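D-lactate dehydrogenase (Fermentative) (Pseudomonas aeruginosa, PDB 6ABJ) probably catalyses the NADH-dependent interconversion of pyruvate and D-lactate, as a tetrameric D-lactate dehydrogenase of the D-isomer specific 2-hydroxyacid dehydrogenase family. Local coordinates at residues V64-N69 and V88-A93; L72-L77 and A103-L108; H119-H124 and G169-T174; E123-L128 and M244-G249. All coordinates share one frame; numbering follows the deposited sequence.

Contact 1 (V64-N69 and V88-A93)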
loop_
_atom_site.group_PDB
_atom_site.type_symbol
_atom_site.label_atom_id
_atom_site.label_comp_id
_atom_site.label_asym_id
_atom_site.label_seq_id
_atom_site.Cartn_x
_atom_site.Cartn_y
_atom_site.Cartn_z
ATOM N N VAL B 64 17.799 30.099 -18.777
ATOM C CA VAL B 64 17.564 29.071 -17.749
ATOM C C VAL B 64 16.087 28.789 -17.719
ATOM O O VAL B 64 15.257 29.714 -17.769
ATOM C CB VAL B 64 18.186 29.407 -16.360
ATOM C CG1 VAL B 64 19.675 29.673 -16.490
ATOM C CG2 VAL B 64 17.499 30.561 -15.681
ATOM N N CYS B 65 15.746 27.492 -17.698
ATOM C CA CYS B 65 14.351 27.090 -17.720
ATOM C C CYS B 65 13.994 26.481 -16.353
ATOM O O CYS B 65 14.625 25.519 -15.938
ATOM C CB CYS B 65 14.055 26.103 -18.867
ATOM S SG CYS B 65 12.306 25.563 -18.817
ATOM N N ALA B 66 13.035 27.082 -15.660
ATOM C CA ALA B 66 12.744 26.745 -14.263
ATOM C C ALA B 66 11.309 26.285 -14.107
ATOM O O ALA B 66 10.439 26.641 -14.879
ATOM C CB ALA B 66 12.960 27.936 -13.333
ATOM N N PHE B 67 11.073 25.504 -13.057
ATOM C CA PHE B 67 9.753 25.092 -12.738
ATOM C C PHE B 67 9.424 25.760 -11.431
ATOM O O PHE B 67 10.265 26.427 -10.834
ATOM C CB PHE B 67 9.720 23.523 -12.609
ATOM C CG PHE B 67 8.334 22.962 -12.581
ATOM C CD1 PHE B 67 7.357 23.416 -13.447
ATOM C CD2 PHE B 67 7.998 21.956 -11.701
ATOM C CE1 PHE B 67 6.064 22.934 -13.410
ATOM C CE2 PHE B 67 6.697 21.457 -11.656
ATOM C CZ PHE B 67 5.742 21.911 -12.536
ATOM N N VAL B 68 8.214 25.539 -10.933
ATOM C CA VAL B 68 7.741 26.298 -9.758
ATOM C C VAL B 68 8.441 26.012 -8.398
ATOM O O VAL B 68 8.298 26.769 -7.435
ATOM C CB VAL B 68 6.218 26.134 -9.542
ATOM C CG1 VAL B 68 5.443 26.612 -10.741
ATOM C CG2 VAL B 68 5.855 24.682 -9.205
ATOM N N ASN B 69 9.190 24.957 -8.343
ATOM C CA ASN B 69 9.839 24.564 -7.114
ATOM C C ASN B 69 11.288 25.049 -7.107
ATOM O O ASN B 69 12.086 24.742 -6.179
ATOM C CB ASN B 69 9.747 23.033 -6.952
ATOM C CG ASN B 69 10.295 22.281 -8.157
ATOM O OD1 ASN B 69 10.306 22.794 -9.272
ATOM N ND2 ASN B 69 10.752 21.077 -7.935
ATOM N N VAL B 88 14.949 34.093 -18.030
ATOM C CA VAL B 88 14.398 33.027 -17.212
ATOM C C VAL B 88 13.094 32.596 -17.868
ATOM O O VAL B 88 12.176 33.381 -17.964
ATOM C CB VAL B 88 14.064 33.578 -15.794
ATOM C CG1 VAL B 88 13.357 32.505 -14.938
ATOM C CG2 VAL B 88 15.327 34.066 -15.097
ATOM N N ALA B 89 13.039 31.362 -18.356
ATOM C CA ALA B 89 11.836 30.810 -18.978
ATOM C C ALA B 89 11.221 29.835 -17.967
ATOM O O ALA B 89 11.880 28.836 -17.611
ATOM C CB ALA B 89 12.163 30.041 -20.232
ATOM N N LEU B 90 9.978 30.097 -17.549
ATOM C CA LEU B 90 9.265 29.190 -16.581
ATOM C C LEU B 90 8.455 28.238 -17.413
ATOM O O LEU B 90 7.598 28.657 -18.239
ATOM C CB LEU B 90 8.344 29.940 -15.674
ATOM C CG LEU B 90 8.869 31.201 -15.025
ATOM C CD1 LEU B 90 7.763 31.917 -14.304
ATOM C CD2 LEU B 90 9.993 30.848 -14.082
ATOM N N ARG B 91 8.704 26.936 -17.249
ATOM C CA ARG B 91 7.892 25.917 -17.921
ATOM C C ARG B 91 6.645 25.618 -17.055
ATOM O O ARG B 91 6.310 24.460 -16.789
ATOM C CB ARG B 91 8.670 24.628 -18.215
ATOM C CG ARG B 91 9.392 23.998 -17.032
ATOM C CD ARG B 91 10.183 22.769 -17.466
ATOM N NE ARG B 91 10.683 21.972 -16.342
ATOM C CZ ARG B 91 11.798 22.229 -15.663
ATOM N NH1 ARG B 91 12.551 23.275 -15.975
ATOM N NH2 ARG B 91 12.160 21.433 -14.664
ATOM N N SER B 92 5.975 26.685 -16.627
ATOM C CA SER B 92 4.828 26.631 -15.753
ATOM C C SER B 92 3.972 27.826 -16.069
ATOM O O SER B 92 4.450 28.828 -16.654
ATOM C CB SER B 92 5.273 26.700 -14.289
ATOM O OG SER B 92 5.932 27.923 -13.956
ATOM N N ALA B 93 2.732 27.797 -15.608
ATOM C CA ALA B 93 1.924 28.989 -15.594
ATOM C C ALA B 93 2.271 29.830 -14.393
ATOM O O ALA B 93 2.396 31.064 -14.504
ATOM C CB ALA B 93 0.442 28.639 -15.625
#

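Contact 2 (L72-L77 and A103-L108)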
loop_
_atom_site.group_PDB
_atom_site.type_symbol
_atom_site.label_atom_id
_atom_site.label_comp_id
_atom_site.label_asym_id
_atom_site.label_seq_id
_atom_site.Cartn_x
_atom_site.Cartn_y
_atom_site.Cartn_z
ATOM N N LEU B 72 13.749 31.366 -7.304
ATOM C CA LEU B 72 14.074 32.581 -8.093
ATOM C C LEU B 72 13.850 33.858 -7.271
ATOM O O LEU B 72 13.232 34.888 -7.738
ATOM C CB LEU B 72 13.228 32.596 -9.376
ATOM C CG LEU B 72 13.697 31.551 -10.400
ATOM C CD1 LEU B 72 12.631 31.289 -11.460
ATOM C CD2 LEU B 72 14.998 32.017 -11.041
ATOM N N SER B 73 14.330 33.793 -6.031
ATOM C CA SER B 73 14.324 34.969 -5.146
ATOM C C SER B 73 15.486 35.865 -5.590
ATOM O O SER B 73 16.326 35.443 -6.390
ATOM C CB SER B 73 14.477 34.525 -3.649
ATOM O OG SER B 73 15.622 33.705 -3.555
ATOM N N ARG B 74 15.520 37.086 -5.070
ATOM C CA ARG B 74 16.584 38.048 -5.431
ATOM C C ARG B 74 18.001 37.488 -5.388
ATOM O O ARG B 74 18.743 37.641 -6.362
ATOM C CB ARG B 74 16.487 39.329 -4.590
ATOM C CG ARG B 74 17.694 40.257 -4.764
ATOM C CD ARG B 74 17.609 41.532 -3.920
ATOM N NE ARG B 74 16.788 42.551 -4.603
ATOM C CZ ARG B 74 17.166 43.261 -5.686
ATOM N NH1 ARG B 74 18.374 43.101 -6.230
ATOM N NH2 ARG B 74 16.328 44.139 -6.236
ATOM N N PRO B 75 18.394 36.803 -4.281
ATOM C CA PRO B 75 19.782 36.324 -4.308
ATOM C C PRO B 75 20.130 35.405 -5.492
ATOM O O PRO B 75 21.275 35.414 -6.015
ATOM C CB PRO B 75 19.912 35.559 -2.970
ATOM C CG PRO B 75 18.969 36.276 -2.040
ATOM C CD PRO B 75 17.822 36.777 -2.917
ATOM N N VAL B 76 19.181 34.579 -5.891
ATOM C CA VAL B 76 19.450 33.650 -6.984
ATOM C C VAL B 76 19.502 34.396 -8.332
ATOM O O VAL B 76 20.351 34.105 -9.169
ATOM C CB VAL B 76 18.411 32.535 -7.046
ATOM C CG1 VAL B 76 18.666 31.697 -8.297
ATOM C CG2 VAL B 76 18.503 31.668 -5.777
ATOM N N LEU B 77 18.576 35.309 -8.520
ATOM C CA LEU B 77 18.511 36.102 -9.768
ATOM C C LEU B 77 19.821 36.906 -9.981
ATOM O O LEU B 77 20.431 36.876 -11.085
ATOM C CB LEU B 77 17.322 37.047 -9.685
ATOM C CG LEU B 77 15.935 36.398 -9.725
ATOM C CD1 LEU B 77 14.844 37.321 -9.195
ATOM C CD2 LEU B 77 15.617 35.919 -11.153
ATOM N N ALA B 103 13.850 40.840 -10.493
ATOM C CA ALA B 103 14.217 40.496 -11.882
ATOM C C ALA B 103 14.202 41.759 -12.801
ATOM O O ALA B 103 15.052 41.894 -13.680
ATOM C CB ALA B 103 13.280 39.470 -12.451
ATOM N N GLU B 104 13.221 42.628 -12.585
ATOM C CA GLU B 104 13.119 43.862 -13.353
ATOM C C GLU B 104 14.301 44.731 -13.033
ATOM O O GLU B 104 14.966 45.264 -13.940
ATOM C CB GLU B 104 11.833 44.611 -12.998
ATOM C CG GLU B 104 11.132 45.215 -14.169
ATOM C CD GLU B 104 9.628 45.080 -14.018
ATOM O OE1 GLU B 104 9.122 46.080 -13.455
ATOM O OE2 GLU B 104 9.029 43.993 -14.388
ATOM N N ALA B 105 14.561 44.910 -11.729
ATOM C CA ALA B 105 15.709 45.710 -11.293
ATOM C C ALA B 105 16.999 45.216 -11.967
ATOM O O ALA B 105 17.863 46.003 -12.344
ATOM C CB ALA B 105 15.848 45.675 -9.763
ATOM N N LEU B 106 17.099 43.914 -12.160
ATOM C CA LEU B 106 18.306 43.292 -12.700
ATOM C C LEU B 106 18.285 43.196 -14.215
ATOM O O LEU B 106 19.265 42.758 -14.825
ATOM C CB LEU B 106 18.474 41.910 -12.106
ATOM C CG LEU B 106 18.957 41.892 -10.636
ATOM C CD1 LEU B 106 18.625 40.535 -9.998
ATOM C CD2 LEU B 106 20.449 42.178 -10.503
ATOM N N GLY B 107 17.192 43.616 -14.821
ATOM C CA GLY B 107 17.074 43.519 -16.258
ATOM C C GLY B 107 17.071 42.079 -16.735
ATOM O O GLY B 107 17.723 41.736 -17.716
ATOM N N LEU B 108 16.319 41.210 -16.034
ATOM C CA LEU B 108 16.266 39.806 -16.402
ATOM C C LEU B 108 14.800 39.428 -16.656
ATOM O O LEU B 108 14.047 39.289 -15.702
ATOM C CB LEU B 108 16.836 39.009 -15.230
ATOM C CG LEU B 108 17.189 37.554 -15.344
ATOM C CD1 LEU B 108 17.795 37.192 -16.680
ATOM C CD2 LEU B 108 18.157 37.218 -14.215
#

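Contact 3 (H119-H124 and G169-T174)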
loop_
_atom_site.group_PDB
_atom_site.type_symbol
_atom_site.label_atom_id
_atom_site.label_comp_id
_atom_site.label_asym_id
_atom_site.label_seq_id
_atom_site.Cartn_x
_atom_site.Cartn_y
_atom_site.Cartn_z
ATOM N N HIS B 119 -8.276 20.118 -22.005
ATOM C CA HIS B 119 -8.677 18.711 -21.959
ATOM C C HIS B 119 -7.913 17.895 -20.921
ATOM O O HIS B 119 -8.516 17.097 -20.207
ATOM C CB HIS B 119 -8.576 18.053 -23.318
ATOM C CG HIS B 119 -9.599 18.556 -24.261
ATOM N ND1 HIS B 119 -10.916 18.172 -24.193
ATOM C CD2 HIS B 119 -9.517 19.465 -25.274
ATOM C CE1 HIS B 119 -11.606 18.808 -25.131
ATOM N NE2 HIS B 119 -10.777 19.592 -25.797
ATOM N N ALA B 120 -6.609 18.076 -20.847
ATOM C CA ALA B 120 -5.817 17.325 -19.876
ATOM C C ALA B 120 -6.313 17.585 -18.465
ATOM O O ALA B 120 -6.510 16.627 -17.673
ATOM C CB ALA B 120 -4.349 17.651 -19.985
ATOM N N VAL B 121 -6.507 18.862 -18.128
ATOM C CA VAL B 121 -6.894 19.254 -16.787
ATOM C C VAL B 121 -8.331 18.833 -16.450
ATOM O O VAL B 121 -8.595 18.284 -15.378
ATOM C CB VAL B 121 -6.634 20.767 -16.509
ATOM C CG1 VAL B 121 -7.044 21.135 -15.079
ATOM C CG2 VAL B 121 -5.146 21.071 -16.676
ATOM N N ALA B 122 -9.264 19.013 -17.373
ATOM C CA ALA B 122 -10.644 18.661 -17.094
ATOM C C ALA B 122 -10.800 17.100 -16.993
ATOM O O ALA B 122 -11.569 16.614 -16.187
ATOM C CB ALA B 122 -11.552 19.214 -18.182
ATOM N N GLU B 123 -10.069 16.376 -17.823
ATOM C CA GLU B 123 -10.046 14.939 -17.774
ATOM C C GLU B 123 -9.551 14.434 -16.402
ATOM O O GLU B 123 -10.105 13.475 -15.840
ATOM C CB GLU B 123 -9.296 14.360 -18.949
ATOM C CG GLU B 123 -10.071 14.507 -20.263
ATOM C CD GLU B 123 -9.283 14.019 -21.469
ATOM O OE1 GLU B 123 -8.306 13.297 -21.283
ATOM O OE2 GLU B 123 -9.676 14.395 -22.622
ATOM N N HIS B 124 -8.540 15.093 -15.874
ATOM C CA HIS B 124 -7.981 14.715 -14.615
ATOM C C HIS B 124 -8.996 14.949 -13.486
ATOM O O HIS B 124 -9.136 14.109 -12.615
ATOM C CB HIS B 124 -6.742 15.496 -14.331
ATOM C CG HIS B 124 -5.981 14.961 -13.146
ATOM N ND1 HIS B 124 -5.155 13.879 -13.242
ATOM C CD2 HIS B 124 -5.870 15.399 -11.879
ATOM C CE1 HIS B 124 -4.592 13.632 -12.065
ATOM N NE2 HIS B 124 -5.000 14.556 -11.221
ATOM N N GLY B 169 -14.661 29.550 -17.542
ATOM C CA GLY B 169 -13.584 29.654 -18.495
ATOM C C GLY B 169 -13.342 28.403 -19.272
ATOM O O GLY B 169 -14.118 27.461 -19.258
ATOM N N GLN B 170 -12.245 28.385 -20.031
ATOM C CA GLN B 170 -11.967 27.258 -20.902
ATOM C C GLN B 170 -11.964 25.840 -20.166
ATOM O O GLN B 170 -12.479 24.876 -20.658
ATOM C CB GLN B 170 -10.622 27.479 -21.577
ATOM C CG GLN B 170 -10.711 28.228 -22.898
ATOM C CD GLN B 170 -9.892 27.476 -23.920
ATOM O OE1 GLN B 170 -10.381 27.147 -24.994
ATOM N NE2 GLN B 170 -8.647 27.117 -23.546
ATOM N N ILE B 171 -11.306 25.753 -19.051
ATOM C CA ILE B 171 -11.197 24.440 -18.391
ATOM C C ILE B 171 -12.578 24.081 -17.826
ATOM O O ILE B 171 -13.070 22.964 -18.030
ATOM C CB ILE B 171 -10.098 24.431 -17.325
ATOM C CG1 ILE B 171 -8.729 24.719 -17.930
ATOM C CG2 ILE B 171 -10.044 23.021 -16.697
ATOM C CD1 ILE B 171 -7.603 24.930 -16.932
ATOM N N GLY B 172 -13.218 25.034 -17.166
ATOM C CA GLY B 172 -14.548 24.795 -16.577
ATOM C C GLY B 172 -15.543 24.370 -17.625
ATOM O O GLY B 172 -16.376 23.470 -17.406
ATOM N N GLU B 173 -15.494 25.022 -18.785
ATOM C CA GLU B 173 -16.387 24.668 -19.885
ATOM C C GLU B 173 -16.113 23.264 -20.401
ATOM O O GLU B 173 -17.039 22.489 -20.707
ATOM C CB GLU B 173 -16.267 25.713 -21.036
ATOM C CG GLU B 173 -17.127 25.328 -22.225
ATOM C CD GLU B 173 -16.877 26.195 -23.516
ATOM O OE1 GLU B 173 -16.432 27.354 -23.371
ATOM O OE2 GLU B 173 -17.153 25.677 -24.604
ATOM N N THR B 174 -14.855 22.941 -20.557
ATOM C CA THR B 174 -14.453 21.634 -21.031
ATOM C C THR B 174 -14.926 20.557 -20.051
ATOM O O THR B 174 -15.469 19.515 -20.443
ATOM C CB THR B 174 -12.923 21.564 -21.188
ATOM O OG1 THR B 174 -12.462 22.675 -21.994
ATOM C CG2 THR B 174 -12.475 20.242 -21.820
#

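Contact 4 (E123-L128 and M244-G249)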
loop_
_atom_site.group_PDB
_atom_site.type_symbol
_atom_site.label_atom_id
_atom_site.label_comp_id
_atom_site.label_asym_id
_atom_site.label_seq_id
_atom_site.Cartn_x
_atom_site.Cartn_y
_atom_site.Cartn_z
ATOM N N GLU B 123 -10.069 16.376 -17.823
ATOM C CA GLU B 123 -10.046 14.939 -17.774
ATOM C C GLU B 123 -9.551 14.434 -16.402
ATOM O O GLU B 123 -10.105 13.475 -15.840
ATOM C CB GLU B 123 -9.296 14.360 -18.949
ATOM C CG GLU B 123 -10.071 14.507 -20.263
ATOM C CD GLU B 123 -9.283 14.019 -21.469
ATOM O OE1 GLU B 123 -8.306 13.297 -21.283
ATOM O OE2 GLU B 123 -9.676 14.395 -22.622
ATOM N N HIS B 124 -8.540 15.093 -15.874
ATOM C CA HIS B 124 -7.981 14.715 -14.615
ATOM C C HIS B 124 -8.996 14.949 -13.486
ATOM O O HIS B 124 -9.136 14.109 -12.615
ATOM C CB HIS B 124 -6.742 15.496 -14.331
ATOM C CG HIS B 124 -5.981 14.961 -13.146
ATOM N ND1 HIS B 124 -5.155 13.879 -13.242
ATOM C CD2 HIS B 124 -5.870 15.399 -11.879
ATOM C CE1 HIS B 124 -4.592 13.632 -12.065
ATOM N NE2 HIS B 124 -5.000 14.556 -11.221
ATOM N N ALA B 125 -9.732 16.058 -13.545
ATOM C CA ALA B 125 -10.780 16.307 -12.614
ATOM C C ALA B 125 -11.799 15.181 -12.669
ATOM O O ALA B 125 -12.237 14.702 -11.615
ATOM C CB ALA B 125 -11.422 17.664 -12.844
ATOM N N VAL B 126 -12.221 14.770 -13.863
ATOM C CA VAL B 126 -13.186 13.689 -13.973
ATOM C C VAL B 126 -12.605 12.370 -13.423
ATOM O O VAL B 126 -13.318 11.592 -12.760
ATOM C CB VAL B 126 -13.711 13.558 -15.423
ATOM C CG1 VAL B 126 -14.652 12.396 -15.560
ATOM C CG2 VAL B 126 -14.386 14.861 -15.852
ATOM N N GLY B 127 -11.323 12.114 -13.648
ATOM C CA GLY B 127 -10.704 10.940 -13.100
ATOM C C GLY B 127 -10.731 10.932 -11.554
ATOM O O GLY B 127 -10.997 9.900 -10.912
ATOM N N LEU B 128 -10.596 12.117 -10.962
ATOM C CA LEU B 128 -10.572 12.228 -9.489
ATOM C C LEU B 128 -11.991 11.927 -9.037
ATOM O O LEU B 128 -12.207 11.231 -8.030
ATOM C CB LEU B 128 -10.143 13.667 -9.047
ATOM C CG LEU B 128 -8.612 13.928 -9.127
ATOM C CD1 LEU B 128 -8.367 15.404 -8.706
ATOM C CD2 LEU B 128 -7.808 12.983 -8.291
ATOM N N MET B 244 -19.381 15.970 -2.836
ATOM C CA MET B 244 -17.989 15.843 -3.289
ATOM C C MET B 244 -17.453 17.216 -3.739
ATOM O O MET B 244 -18.112 17.880 -4.528
ATOM C CB MET B 244 -17.962 14.883 -4.468
ATOM C CG MET B 244 -16.605 14.741 -5.140
ATOM S SD MET B 244 -16.642 13.562 -6.506
ATOM C CE MET B 244 -16.806 12.027 -5.652
ATOM N N LEU B 245 -16.224 17.528 -3.337
ATOM C CA LEU B 245 -15.512 18.732 -3.823
ATOM C C LEU B 245 -14.240 18.363 -4.541
ATOM O O LEU B 245 -13.430 17.584 -4.028
ATOM C CB LEU B 245 -15.196 19.601 -2.605
ATOM C CG LEU B 245 -14.452 20.896 -2.928
ATOM C CD1 LEU B 245 -15.257 21.903 -3.744
ATOM C CD2 LEU B 245 -14.024 21.553 -1.611
ATOM N N ILE B 246 -14.023 18.982 -5.698
ATOM C CA ILE B 246 -12.843 18.783 -6.508
ATOM C C ILE B 246 -12.178 20.186 -6.703
ATOM O O ILE B 246 -12.826 21.154 -7.116
ATOM C CB ILE B 246 -13.212 18.224 -7.904
ATOM C CG1 ILE B 246 -14.035 16.910 -7.760
ATOM C CG2 ILE B 246 -11.999 17.966 -8.772
ATOM C CD1 ILE B 246 -13.316 15.768 -7.048
ATOM N N ASN B 247 -10.895 20.263 -6.396
ATOM C CA ASN B 247 -10.117 21.456 -6.697
ATOM C C ASN B 247 -8.922 21.093 -7.539
ATOM O O ASN B 247 -7.883 20.586 -7.050
ATOM C CB ASN B 247 -9.653 22.175 -5.445
ATOM C CG ASN B 247 -8.991 23.521 -5.790
ATOM O OD1 ASN B 247 -9.112 23.992 -6.930
ATOM N ND2 ASN B 247 -8.283 24.078 -4.853
ATOM N N THR B 248 -9.083 21.293 -8.843
ATOM C CA THR B 248 -7.921 21.321 -9.762
ATOM C C THR B 248 -7.503 22.758 -10.159
ATOM O O THR B 248 -6.707 22.888 -11.052
ATOM C CB THR B 248 -8.202 20.497 -11.011
ATOM O OG1 THR B 248 -9.343 21.055 -11.709
ATOM C CG2 THR B 248 -8.529 19.010 -10.637
ATOM N N GLY B 249 -8.060 23.788 -9.547
ATOM C CA GLY B 249 -7.834 25.207 -9.971
ATOM C C GLY B 249 -6.547 25.817 -9.387
ATOM O O GLY B 249 -5.528 25.744 -9.983
#

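Contact 1 (V64-N69 and V88-A93)
Arg-91 and Cys-65 are brought together by their first torsions: CG of Arg-91 stands between its own backbone N and carbonyl carbon (chi1 52°), whereas SG of Cys-65 is anti to its backbone N (chi1 177°). The arginine chain then runs extended from CG to NE alongside Cys-65 SG, with CG 3.8 Å from that sulfur. At the tip, Arg-91 NH1 gives Cys-65 SG a weak hydrogen bond, and Cys-65 O lies in the guanidinium plane at its edge, 3.1 Å from NH1. CB of Phe-67 rests over one guanidinium face, offset toward the rim. NH2 also bonds to Phe-22 O, so a long side chain with several N-H groups suits a place where the loops after neighbouring strands come together. Farther on, Phe-67 offers its ring edge to Arg-91 O, 3.7 Å from CD1, and Val-68 CG1 touches Ser-92, whose OG bonds to Gly-94 O. In the strands that lead into this cluster the backbones run parallel, joined by Ala-89 N to Val-64 O at 2.8 Å, Ala-66 N to Ala-89 O and Arg-91 N to Ala-66 O. Small Ala-66 fits beside Leu-90 CD2, and the CG2 methyls of Val-64 and Val-88 meet on the same sheet face. Strands 63-66 and 87-90 are neighbours in the parallel sheet, and helix 74-82 links them in the chain as a beta-alpha-beta unit. Strand 18-21 lies beyond the first and strand 110-111 beyond the second, while helix 317-335 packs against Ala-89 and Arg-91.

Contact 2 (L72-L77 and A103-L108)
The guanidinium of Arg-74 meets Ala-105 at its edge: CB of the alanine lies near the plane of the group, 3.9 Å from NH2. A bend at chi3 (-83°) in the otherwise extended arginine chain turns the tip so that NH2 reaches Ala-105, while NH1 forms a salt bridge with Glu-78 of its own helix. A small alanine lets the edge of the guanidinium come close at the outer margin. Leu-77 carries most of the contact through CB and both methyls. Its CB takes CD1 of Leu-106 at 3.7 Å, CD1 lies 4.2 Å from CB of Ala-103, and CD2 meets CD2 of Leu-108 at the same distance, a branched leucine touching three apolar neighbours. No hydrogen bond crosses here. Helix 100-105 is ended by a Schellman motif, which brings Leu-106 and Leu-108 to Leu-77; in it Leu-108 N bonds to Ala-103 O at 2.8 Å and Gly-107 N to Glu-104 O at 2.9 Å. Gly-107 takes the positive phi (64°) of this turn, a conformation easy for glycine. Helices 74-82 and 100-105 meet in this way in a flavodoxin-like domain built on a five-stranded parallel sheet.

Contact 3 (H119-H124 and G169-T174)
His-119 and Thr-174 cross at about a right angle, the CG2 methyl of the threonine approaching the imidazole obliquely, 3.5 Å from ND1. The same methyl reaches CB of Ala-122 at 3.9 Å, so one branch serves two residues a turn apart on the facing helix. With CG2 anti to its backbone N, Thr-174 turns the methyl into the contact while OG1 swings back to its own helix. There OG1 donates to Gln-170 O at 2.6 Å, and Thr-174 N bonds to that oxygen from the opposite face of the carbonyl plane. Threonine suits the place because it supplies a methyl outward and gives its hydroxyl a partner within its own helix. Ile-171 is set at a slant to Val-121, its CG2 touching Val-121 CG1 at 3.9 Å; small Ala-122 lets the Ile-171 carbonyl come within 4.0 Å of its CB. The axes of segments 119-124 and 170-174 come within 8.6 Å, with a crossing angle of -51°. Gln-170 and Ile-171 belong to the NADH site, after a probable Rossmann-type glycine-rich turn. Helix 118-134 also meets the second subunit, where His-159 of that subunit stacks on His-119, and helix 170-181 follows strand 162-166.

Contact 4 (E123-L128 and M244-G249)
In the NADH site, Thr-248, one of the residues that bind the cofactor, packs against Ala-125 and Leu-128 of helix 118-134. Its CG2 methyl touches CB of Ala-125 at 3.9 Å and CD1 of Leu-128 at 4.1 Å, the leucine and threonine side chains sliding past one another in opposite directions. OG1 stands between backbone N and carbonyl carbon (chi1 61°), which leaves CG2 anti to the carbonyl carbon and aimed at the helix. Two residues earlier, on the same side of the strand, Ile-246 places CG2 4.1 Å from Ala-125 CB and CD1 4.3 Å from Leu-128 CB. A bare methyl at position 125 lets both beta-branched residues approach, and the larger leucine fills in one turn on. No polar bond crosses this buried interface. Asn-247 points away from the helix and shapes the strand's end: its OD1 accepts Gly-249 N at 2.8 Å, with the donor 37° out of the carbonyl plane, an Asx turn, and its ND2 bonds to Arg-250 O. Ile-129 and Leu-132 carry the apolar seam farther along Ile-246. Helix against parallel strand, with a cofactor-binding residue just past the strand's C-terminal end, is the arrangement of a Rossmann-type NAD-binding domain.

Overall arrangement
The four contacts fall into two pairs in two lobes. Contacts 1 and 2, with centres 14 Å apart, share one core: Leu-72 CD1 packs 3.7 Å from Leu-90 CD2, and Leu-108 meets Val-88. Contacts 3 and 4 lie 10 Å apart on successive turns of helix 118-134, joined where Val-121 faces Thr-248; both touch the second subunit. Contact 2 lies about 34 Å from contact 3, between centres, and away from the NADH residues. Contact 1 approaches the site: side chains of Phe-67 and of Val-121 in contact 3 each come within about 4 Å of Phe-314, a NADH-binding residue, although contacts 1 and 3 do not touch. No NADH occupies this chain.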